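Prolyl 4-hydroxylase (Paramecium bursaria Chlorella virus 1, PDB 5C5T) probably hydroxylates proline residues in collagen-like sequences, as a metal- and 2-oxoglutarate-dependent dioxygenase of the 2OG-Fe(II) oxygenase superfamily. Local coordinates at residues E166-K180 against K203-K217. Sequence-based numbering, arbitrary orientation.
Sequences EGGGGETDFPTLKTK and KETLHAGLPVKSGEK. With ZN (zinc ion), chain D; AKG (2-oxoglutaric acid), chain C.
Thr172 and Lys217 converge on one carboxylate of 2-oxoglutarate inside the double-stranded beta-helix (jelly-roll) core of this dioxygenase, where strands 172-174 and 207-209 run antiparallel, the N-to-C directions of these short strands 159° apart. Asp173 and Ala208 form the hydrogen-bonded pair: Asp173 N donates to Ala208 O at 2.9 Å, and the return bond from Ala208 N lies in the carbonyl plane of Asp173. In the adjoining non-hydrogen-bonded pair, Thr172 lies opposite Gly209, whose CA packs against the co-substrate. Thr172 OG1 reaches AKG O4 at 2.7 Å and also bonds Tyr160. Fully extended beyond CG, Lys217 brings NZ to the same O4, also at 2.7 Å, with a weak bond to O3. Lys217 NZ also donates to Gly170 O at 2.9 Å, from above the plane of that carbonyl; the shared positive group probably helps to stabilise the carboxylate's negative charge.

At the other end of the co-substrate, His207 places NE2 2.1 Å from zinc, joined there by His138 and Asp140. A chi1 of 64° puts its ring between backbone N and carbonyl carbon, and ND1 bonds Thr205 O close to the ring plane, which limits ring rotation. Phe174 runs alongside His207, pointing the same way, with CD1 and CE1 against CB; the ring planes differ by 37°.

Just past strand 207-209, Leu210 crosses Asp173 and Glu171 obliquely, CD2 near Asp173 CB and CD1 near Glu171 OE1, and meets Lys180 CD at about a right angle. Farther along, Pro175 CG touches Leu206 CD2 at 4.0 Å, and a water donates to both Glu204 O and Leu206 O while accepting from Thr176 N.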
loop_
_atom_site.group_PDB
_atom_site.type_symbol
_atom_site.label_atom_id
_atom_site.label_comp_id
_atom_site.label_asym_id
_atom_site.label_seq_id
_atom_site.Cartn_x
_atom_site.Cartn_y
_atom_site.Cartn_z
ATOM N N GLU A 166 -19.394 -9.794 -1.966
ATOM C CA GLU A 166 -19.680 -9.891 -3.380
ATOM C C GLU A 166 -20.399 -8.600 -3.822
ATOM O O GLU A 166 -21.354 -8.166 -3.185
ATOM C CB GLU A 166 -20.541 -11.130 -3.680
ATOM C CG GLU A 166 -20.480 -11.584 -5.105
ATOM C CD GLU A 166 -19.205 -12.363 -5.401
ATOM O OE1 GLU A 166 -18.569 -12.870 -4.438
ATOM O OE2 GLU A 166 -18.842 -12.475 -6.586
ATOM N N GLY A 167 -19.919 -7.961 -4.888
ATOM C CA GLY A 167 -20.504 -6.704 -5.318
ATOM C C GLY A 167 -20.174 -5.563 -4.363
ATOM O O GLY A 167 -20.843 -4.518 -4.331
ATOM N N GLY A 168 -19.106 -5.742 -3.591
ATOM C CA GLY A 168 -18.842 -4.835 -2.485
ATOM C C GLY A 168 -17.974 -3.623 -2.751
ATOM O O GLY A 168 -17.697 -2.891 -1.801
ATOM N N GLY A 169 -17.550 -3.421 -3.984
ATOM C CA GLY A 169 -16.755 -2.250 -4.321
ATOM C C GLY A 169 -15.393 -2.327 -3.660
ATOM O O GLY A 169 -14.790 -3.404 -3.547
ATOM N N GLY A 170 -14.891 -1.173 -3.224
ATOM C CA GLY A 170 -13.615 -1.103 -2.533
ATOM C C GLY A 170 -12.425 -1.434 -3.411
ATOM O O GLY A 170 -11.384 -1.835 -2.936
ATOM N N GLU A 171 -12.548 -1.249 -4.720
ATOM C CA GLU A 171 -11.381 -1.467 -5.559
ATOM C C GLU A 171 -10.274 -0.416 -5.314
ATOM O O GLU A 171 -10.578 0.699 -4.888
ATOM C CB GLU A 171 -11.780 -1.440 -7.012
ATOM C CG GLU A 171 -12.762 -2.529 -7.377
ATOM C CD GLU A 171 -14.185 -2.040 -7.422
ATOM O OE1 GLU A 171 -14.578 -1.102 -6.654
ATOM O OE2 GLU A 171 -14.923 -2.614 -8.265
ATOM N N THR A 172 -9.046 -0.778 -5.672
ATOM C CA THR A 172 -7.958 0.189 -5.755
ATOM C C THR A 172 -7.911 0.654 -7.198
ATOM O O THR A 172 -7.726 -0.163 -8.091
ATOM C CB THR A 172 -6.606 -0.393 -5.355
ATOM O OG1 THR A 172 -6.708 -1.009 -4.071
ATOM C CG2 THR A 172 -5.512 0.680 -5.319
ATOM N N ASP A 173 -8.111 1.955 -7.418
ATOM C CA ASP A 173 -8.221 2.521 -8.732
ATOM C C ASP A 173 -6.914 3.237 -9.113
ATOM O O ASP A 173 -6.365 4.019 -8.314
ATOM C CB ASP A 173 -9.419 3.488 -8.780
ATOM C CG ASP A 173 -9.767 3.966 -10.184
ATOM O OD1 ASP A 173 -9.409 3.295 -11.172
ATOM O OD2 ASP A 173 -10.388 5.033 -10.320
ATOM N N PHE A 174 -6.399 2.944 -10.309
ATOM C CA PHE A 174 -5.312 3.714 -10.908
ATOM C C PHE A 174 -5.880 4.340 -12.169
ATOM O O PHE A 174 -5.763 3.783 -13.270
ATOM C CB PHE A 174 -4.080 2.828 -11.240
ATOM C CG PHE A 174 -3.397 2.201 -10.034
ATOM C CD1 PHE A 174 -2.330 2.799 -9.415
ATOM C CD2 PHE A 174 -3.802 0.959 -9.571
ATOM C CE1 PHE A 174 -1.706 2.196 -8.345
ATOM C CE2 PHE A 174 -3.181 0.361 -8.489
ATOM C CZ PHE A 174 -2.121 0.998 -7.878
ATOM N N PRO A 175 -6.523 5.524 -12.045
ATOM C CA PRO A 175 -7.297 6.047 -13.177
ATOM C C PRO A 175 -6.477 6.388 -14.410
ATOM O O PRO A 175 -6.985 6.232 -15.521
ATOM C CB PRO A 175 -7.973 7.308 -12.601
ATOM C CG PRO A 175 -7.263 7.601 -11.362
ATOM C CD PRO A 175 -6.693 6.322 -10.818
ATOM N N THR A 176 -5.229 6.831 -14.236
ATOM C CA THR A 176 -4.403 7.203 -15.373
ATOM C C THR A 176 -3.939 5.948 -16.113
ATOM O O THR A 176 -3.714 5.970 -17.316
ATOM C CB THR A 176 -3.228 8.037 -14.907
ATOM O OG1 THR A 176 -3.744 9.171 -14.206
ATOM C CG2 THR A 176 -2.313 8.456 -16.092
ATOM N N LEU A 177 -3.854 4.832 -15.407
ATOM C CA LEU A 177 -3.480 3.601 -16.046
ATOM C C LEU A 177 -4.683 2.806 -16.500
ATOM O O LEU A 177 -4.533 1.742 -17.118
ATOM C CB LEU A 177 -2.627 2.772 -15.102
ATOM C CG LEU A 177 -1.288 3.371 -14.666
ATOM C CD1 LEU A 177 -0.662 2.486 -13.589
ATOM C CD2 LEU A 177 -0.325 3.564 -15.818
ATOM N N LYS A 178 -5.888 3.308 -16.229
ATOM C CA LYS A 178 -7.152 2.666 -16.642
ATOM C C LYS A 178 -7.221 1.250 -16.144
ATOM O O LYS A 178 -7.736 0.365 -16.815
ATOM C CB LYS A 178 -7.348 2.727 -18.183
ATOM C CG LYS A 178 -7.590 4.153 -18.607
ATOM C CD LYS A 178 -8.056 4.263 -20.037
ATOM C CE LYS A 178 -8.032 5.688 -20.494
ATOM N NZ LYS A 178 -8.907 6.515 -19.620
ATOM N N THR A 179 -6.789 1.069 -14.894
ATOM C CA THR A 179 -6.914 -0.209 -14.240
ATOM C C THR A 179 -7.413 -0.098 -12.775
ATOM O O THR A 179 -7.073 0.824 -12.052
ATOM C CB THR A 179 -5.554 -0.966 -14.339
ATOM O OG1 THR A 179 -5.739 -2.333 -13.939
ATOM C CG2 THR A 179 -4.517 -0.328 -13.468
ATOM N N LYS A 180 -8.327 -0.982 -12.404
ATOM C CA LYS A 180 -8.829 -1.152 -11.026
ATOM C C LYS A 180 -8.567 -2.564 -10.539
ATOM O O LYS A 180 -9.001 -3.521 -11.199
ATOM C CB LYS A 180 -10.336 -0.942 -10.934
ATOM C CG LYS A 180 -10.861 0.343 -11.416
ATOM C CD LYS A 180 -12.371 0.354 -11.291
ATOM C CE LYS A 180 -12.950 1.562 -12.016
ATOM N NZ LYS A 180 -12.588 1.567 -13.471
ATOM N N LYS A 203 3.485 10.578 -11.722
ATOM C CA LYS A 203 2.070 10.901 -11.601
ATOM C C LYS A 203 1.156 9.839 -12.257
ATOM O O LYS A 203 -0.055 9.824 -11.998
ATOM C CB LYS A 203 1.789 12.294 -12.162
ATOM C CG LYS A 203 2.361 13.387 -11.255
ATOM C CD LYS A 203 2.104 14.735 -11.839
ATOM C CE LYS A 203 3.080 15.784 -11.323
ATOM N NZ LYS A 203 3.000 17.034 -12.161
ATOM N N GLU A 204 1.744 8.910 -13.015
ATOM C CA GLU A 204 1.003 7.735 -13.506
ATOM C C GLU A 204 0.343 6.864 -12.416
ATOM O O GLU A 204 -0.553 6.101 -12.688
ATOM C CB GLU A 204 1.932 6.846 -14.336
ATOM C CG GLU A 204 2.423 7.510 -15.628
ATOM C CD GLU A 204 3.678 8.357 -15.473
ATOM O OE1 GLU A 204 4.162 8.602 -14.343
ATOM O OE2 GLU A 204 4.165 8.820 -16.530
ATOM N N THR A 205 0.819 6.939 -11.189
ATOM C CA THR A 205 0.264 6.097 -10.127
ATOM C C THR A 205 -0.555 6.871 -9.135
ATOM O O THR A 205 -0.714 6.431 -8.003
ATOM C CB THR A 205 1.387 5.317 -9.392
ATOM O OG1 THR A 205 2.371 6.236 -8.900
ATOM C CG2 THR A 205 2.034 4.349 -10.320
ATOM N N LEU A 206 -1.171 7.961 -9.625
ATOM C CA LEU A 206 -2.383 8.510 -8.983
ATOM C C LEU A 206 -3.319 7.342 -8.665
ATOM O O LEU A 206 -3.584 6.517 -9.502
ATOM C CB LEU A 206 -3.067 9.518 -9.904
ATOM C CG LEU A 206 -4.373 10.194 -9.464
ATOM C CD1 LEU A 206 -4.032 11.178 -8.360
ATOM C CD2 LEU A 206 -5.040 10.894 -10.663
ATOM N N HIS A 207 -3.766 7.261 -7.433
ATOM C CA HIS A 207 -4.649 6.132 -7.081
ATOM C C HIS A 207 -5.666 6.509 -6.003
ATOM O O HIS A 207 -5.536 7.551 -5.331
ATOM C CB HIS A 207 -3.770 4.930 -6.647
ATOM C CG HIS A 207 -2.977 5.211 -5.413
ATOM N ND1 HIS A 207 -1.858 6.019 -5.437
ATOM C CD2 HIS A 207 -3.189 4.902 -4.114
ATOM C CE1 HIS A 207 -1.383 6.142 -4.207
ATOM N NE2 HIS A 207 -2.199 5.509 -3.382
ATOM N N ALA A 208 -6.662 5.639 -5.839
ATOM C CA ALA A 208 -7.735 5.842 -4.877
ATOM C C ALA A 208 -8.212 4.517 -4.343
ATOM O O ALA A 208 -8.050 3.490 -4.996
ATOM C CB ALA A 208 -8.886 6.563 -5.537
ATOM N N GLY A 209 -8.763 4.529 -3.142
ATOM C CA GLY A 209 -9.546 3.399 -2.686
ATOM C C GLY A 209 -11.012 3.767 -2.892
ATOM O O GLY A 209 -11.492 4.721 -2.301
ATOM N N LEU A 210 -11.717 3.021 -3.736
ATOM C CA LEU A 210 -13.103 3.333 -4.054
ATOM C C LEU A 210 -14.056 2.981 -2.915
ATOM O O LEU A 210 -13.746 2.204 -2.004
ATOM C CB LEU A 210 -13.507 2.597 -5.343
ATOM C CG LEU A 210 -12.706 2.938 -6.606
ATOM C CD1 LEU A 210 -13.329 2.292 -7.817
ATOM C CD2 LEU A 210 -12.604 4.447 -6.815
ATOM N N PRO A 211 -15.252 3.571 -2.931
ATOM C CA PRO A 211 -16.092 3.294 -1.757
ATOM C C PRO A 211 -16.463 1.837 -1.549
ATOM O O PRO A 211 -16.694 1.106 -2.524
ATOM C CB PRO A 211 -17.333 4.135 -2.053
ATOM C CG PRO A 211 -16.821 5.251 -2.913
ATOM C CD PRO A 211 -15.847 4.593 -3.809
ATOM N N VAL A 212 -16.479 1.429 -0.284
ATOM C CA VAL A 212 -16.942 0.097 0.083
ATOM C C VAL A 212 -18.459 0.161 0.126
ATOM O O VAL A 212 -19.021 1.032 0.783
ATOM C CB VAL A 212 -16.372 -0.354 1.405
ATOM C CG1 VAL A 212 -17.060 -1.655 1.902
ATOM C CG2 VAL A 212 -14.864 -0.552 1.250
ATOM N N LYS A 213 -19.107 -0.783 -0.546
ATOM C CA LYS A 213 -20.573 -0.825 -0.561
ATOM C C LYS A 213 -21.112 -1.822 0.451
ATOM O O LYS A 213 -22.176 -1.609 1.056
ATOM C CB LYS A 213 -21.076 -1.202 -1.939
ATOM C CG LYS A 213 -20.738 -0.217 -3.003
ATOM C CD LYS A 213 -21.205 -0.789 -4.321
ATOM C CE LYS A 213 -20.508 -0.200 -5.500
ATOM N NZ LYS A 213 -21.154 -0.713 -6.744
ATOM N N SER A 214 -20.388 -2.914 0.634
ATOM C CA SER A 214 -20.850 -3.900 1.583
ATOM C C SER A 214 -19.685 -4.697 2.172
ATOM O O SER A 214 -18.653 -4.939 1.533
ATOM C CB SER A 214 -21.875 -4.836 0.946
ATOM O OG SER A 214 -21.258 -5.747 0.084
ATOM N N GLY A 215 -19.822 -5.037 3.434
ATOM C CA GLY A 215 -18.761 -5.750 4.114
ATOM C C GLY A 215 -17.761 -4.765 4.654
ATOM O O GLY A 215 -18.142 -3.677 5.081
ATOM N N GLU A 216 -16.489 -5.165 4.641
ATOM C CA GLU A 216 -15.424 -4.299 5.076
ATOM C C GLU A 216 -14.158 -4.578 4.298
ATOM O O GLU A 216 -14.015 -5.610 3.611
ATOM C CB GLU A 216 -15.186 -4.481 6.581
ATOM C CG GLU A 216 -14.595 -5.834 6.906
ATOM C CD GLU A 216 -14.730 -6.204 8.368
ATOM O OE1 GLU A 216 -14.176 -5.489 9.230
ATOM O OE2 GLU A 216 -15.401 -7.221 8.649
ATOM N N LYS A 217 -13.263 -3.597 4.345
ATOM C CA LYS A 217 -11.990 -3.691 3.644
ATOM C C LYS A 217 -10.882 -3.323 4.643
ATOM O O LYS A 217 -10.959 -2.270 5.282
ATOM C CB LYS A 217 -11.957 -2.761 2.422
ATOM C CG LYS A 217 -10.603 -2.587 1.728
ATOM C CD LYS A 217 -10.791 -1.651 0.536
ATOM C CE LYS A 217 -9.475 -1.322 -0.141
ATOM N NZ LYS A 217 -9.664 -0.293 -1.187
HETATM ZN ZN ZN D . -2.347 6.003 -1.345
HETATM C C1 AKG C . -3.327 4.518 0.867
HETATM O O1 AKG C . -3.567 4.135 2.053
HETATM O O2 AKG C . -2.440 5.394 0.683
HETATM C C2 AKG C . -4.175 4.020 -0.270
HETATM O O5 AKG C . -4.116 4.615 -1.312
HETATM C C3 AKG C . -5.088 2.798 -0.072
HETATM C C4 AKG C . -5.772 2.385 -1.349
HETATM C C5 AKG C . -6.935 1.458 -1.103
HETATM O O3 AKG C . -7.537 1.475 0.006
HETATM O O4 AKG C . -7.280 0.651 -2.019
HETATM O O HOH W 1 -23.165 -6.070 -2.272
HETATM O O HOH W 2 -3.341 6.080 -12.215
HETATM O O HOH W 3 -1.890 11.046 -13.353
#